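Side-chain contact in putative phosphatase (Bacteroides thetaiotaomicron, PDB 3KYA), which is a putative phosphatase that binds zinc and probably joins an IPT/TIG domain to a six-bladed beta-propeller: residues G321-F326 and G387-D392. Numbering follows the deposited sequence.
Sequences GKYAYF and GEEEYD
The ring of Tyr323 meets Glu389 at its edge, where carboxylate oxygen OE1 lies close to the ring plane beside CE2 and the hydroxyl. The rings of His318 and Tyr323 meet at a shallow angle, and Arg336 makes a cation-pi contact with the same tyrosine. The carboxylate is turned 74° from the phenol plane, while its other oxygen, OE2, sits at the edge of the Tyr391 ring.

Tyr323 OH donates to Glu389 OE1 over a short 2.6 Å, reaching that oxygen from above the carboxylate plane, 41° out of it. On the other branch, Glu389 OE2 accepts the backbone N of Tyr391 at 3.0 Å through its anti lone pair, and also bonds His318. With both oxygens bonded, the carboxylate is probably held against turning. Its chain gets there by a bend: CG is anti to the backbone N, then chi2 bends the chain at 58°, which brings OE2 within reach of the Tyr391 amide. A water completes the bridge, donating to Tyr323 OH at 3.0 Å and to Tyr391 O at 2.8 Å. A leucine in place of Glu389 would probably leave the Tyr323 hydroxyl, the Tyr391 amide and His318 without this acceptor.

Farther out, Lys322 and Glu388 bring opposite charges together, but NZ and OE2 stay 4.1 Å apart, too far for a salt bridge; Glu388 also packs on Glu27 of the second subunit.

Tyr323 begins strand 323-328, second in its four-stranded antiparallel sheet, and Glu389 sits in the loop leading into strand 391-397, second in the following sheet. The contact thus ties two successive sheets of a propeller-like fold side chain to side chain, with Pro408 against Glu389 and strand 333-340 supplying Arg336.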
loop_
_atom_site.group_PDB
_atom_site.type_symbol
_atom_site.label_atom_id
_atom_site.label_comp_id
_atom_site.label_asym_id
_atom_site.label_seq_id
_atom_site.Cartn_x
_atom_site.Cartn_y
_atom_site.Cartn_z
ATOM N N GLY A 321 -15.159 -20.604 0.382
ATOM C CA GLY A 321 -16.398 -20.792 1.134
ATOM C C GLY A 321 -16.225 -20.586 2.640
ATOM O O GLY A 321 -17.154 -20.802 3.403
ATOM N N LYS A 322 -15.059 -20.117 3.067
ATOM C CA LYS A 322 -14.762 -20.005 4.504
ATOM C C LYS A 322 -15.290 -18.724 5.178
ATOM O O LYS A 322 -15.309 -18.627 6.416
ATOM C CB LYS A 322 -13.261 -20.176 4.722
ATOM C CG LYS A 322 -12.777 -21.568 4.326
ATOM C CD LYS A 322 -11.346 -21.877 4.737
ATOM C CE LYS A 322 -10.938 -23.274 4.226
ATOM N NZ LYS A 322 -9.550 -23.678 4.623
ATOM N N TYR A 323 -15.673 -17.747 4.370
ATOM C CA TYR A 323 -16.291 -16.518 4.858
ATOM C C TYR A 323 -17.020 -15.793 3.739
ATOM O O TYR A 323 -16.916 -16.177 2.568
ATOM C CB TYR A 323 -15.285 -15.596 5.544
ATOM C CG TYR A 323 -14.193 -14.980 4.702
ATOM C CD1 TYR A 323 -14.368 -13.735 4.106
ATOM C CD2 TYR A 323 -12.954 -15.599 4.576
ATOM C CE1 TYR A 323 -13.336 -13.132 3.381
ATOM C CE2 TYR A 323 -11.915 -15.010 3.838
ATOM C CZ TYR A 323 -12.116 -13.779 3.247
ATOM O OH TYR A 323 -11.086 -13.180 2.546
ATOM N N ALA A 324 -17.789 -14.777 4.123
ATOM C CA ALA A 324 -18.567 -13.962 3.201
ATOM C C ALA A 324 -18.616 -12.509 3.642
ATOM O O ALA A 324 -18.467 -12.205 4.831
ATOM C CB ALA A 324 -19.984 -14.493 3.097
ATOM N N TYR A 325 -18.802 -11.620 2.672
ATOM C CA TYR A 325 -19.041 -10.218 2.953
ATOM C C TYR A 325 -20.508 -9.911 2.639
ATOM O O TYR A 325 -21.040 -10.364 1.623
ATOM C CB TYR A 325 -18.141 -9.285 2.130
ATOM C CG TYR A 325 -16.652 -9.401 2.371
ATOM C CD1 TYR A 325 -16.138 -9.774 3.610
ATOM C CD2 TYR A 325 -15.752 -9.030 1.387
ATOM C CE1 TYR A 325 -14.779 -9.841 3.824
ATOM C CE2 TYR A 325 -14.383 -9.091 1.602
ATOM C CZ TYR A 325 -13.903 -9.492 2.815
ATOM O OH TYR A 325 -12.543 -9.556 3.012
ATOM N N PHE A 326 -21.171 -9.165 3.517
ATOM C CA PHE A 326 -22.540 -8.735 3.277
ATOM C C PHE A 326 -22.478 -7.246 2.940
ATOM O O PHE A 326 -22.115 -6.429 3.796
ATOM C CB PHE A 326 -23.468 -8.961 4.485
ATOM C CG PHE A 326 -23.522 -10.383 4.987
ATOM C CD1 PHE A 326 -23.302 -11.459 4.146
ATOM C CD2 PHE A 326 -23.895 -10.645 6.283
ATOM C CE1 PHE A 326 -23.393 -12.769 4.618
ATOM C CE2 PHE A 326 -23.994 -11.960 6.748
ATOM C CZ PHE A 326 -23.733 -13.009 5.910
ATOM N N GLY A 387 0.059 -17.259 1.433
ATOM C CA GLY A 387 -0.525 -18.074 2.510
ATOM C C GLY A 387 -1.849 -18.706 2.122
ATOM O O GLY A 387 -2.104 -18.963 0.941
ATOM N N GLU A 388 -2.694 -18.969 3.117
ATOM C CA GLU A 388 -4.024 -19.535 2.856
ATOM C C GLU A 388 -5.003 -18.525 2.265
ATOM O O GLU A 388 -5.975 -18.920 1.641
ATOM C CB GLU A 388 -4.636 -20.173 4.112
ATOM C CG GLU A 388 -4.163 -21.604 4.343
ATOM C CD GLU A 388 -4.976 -22.323 5.403
ATOM O OE1 GLU A 388 -5.069 -21.810 6.543
ATOM O OE2 GLU A 388 -5.506 -23.418 5.092
ATOM N N GLU A 389 -4.761 -17.234 2.472
ATOM C CA GLU A 389 -5.624 -16.202 1.909
ATOM C C GLU A 389 -5.011 -15.731 0.594
ATOM O O GLU A 389 -3.985 -15.052 0.603
ATOM C CB GLU A 389 -5.799 -15.035 2.883
ATOM C CG GLU A 389 -6.600 -13.879 2.280
ATOM C CD GLU A 389 -7.982 -14.295 1.823
ATOM O OE1 GLU A 389 -8.850 -14.401 2.709
ATOM O OE2 GLU A 389 -8.212 -14.469 0.586
ATOM N N GLU A 390 -5.643 -16.076 -0.529
ATOM C CA GLU A 390 -5.107 -15.743 -1.856
ATOM C C GLU A 390 -5.875 -14.683 -2.637
ATOM O O GLU A 390 -5.537 -14.413 -3.788
ATOM C CB GLU A 390 -5.056 -17.013 -2.704
ATOM C CG GLU A 390 -4.169 -18.114 -2.134
ATOM C CD GLU A 390 -4.105 -19.336 -3.042
ATOM O OE1 GLU A 390 -5.150 -19.750 -3.579
ATOM O OE2 GLU A 390 -3.004 -19.894 -3.206
ATOM N N TYR A 391 -6.872 -14.056 -2.016
ATOM C CA TYR A 391 -7.728 -13.118 -2.723
ATOM C C TYR A 391 -7.918 -11.751 -2.092
ATOM O O TYR A 391 -7.848 -11.588 -0.873
ATOM C CB TYR A 391 -9.138 -13.716 -2.855
ATOM C CG TYR A 391 -9.192 -15.014 -3.587
ATOM C CD1 TYR A 391 -8.992 -16.210 -2.922
ATOM C CD2 TYR A 391 -9.465 -15.055 -4.956
ATOM C CE1 TYR A 391 -9.030 -17.418 -3.591
ATOM C CE2 TYR A 391 -9.499 -16.261 -5.636
ATOM C CZ TYR A 391 -9.285 -17.439 -4.940
ATOM O OH TYR A 391 -9.318 -18.644 -5.588
ATOM N N ASP A 392 -8.174 -10.784 -2.974
ATOM C CA ASP A 392 -8.643 -9.455 -2.615
ATOM C C ASP A 392 -10.094 -9.393 -3.085
ATOM O O ASP A 392 -10.565 -10.276 -3.813
ATOM C CB ASP A 392 -7.827 -8.350 -3.281
ATOM C CG ASP A 392 -6.450 -8.217 -2.694
ATOM O OD1 ASP A 392 -6.354 -8.123 -1.445
ATOM O OD2 ASP A 392 -5.474 -8.172 -3.474
HETATM O O HOH W 1 -10.419 -11.516 0.170
#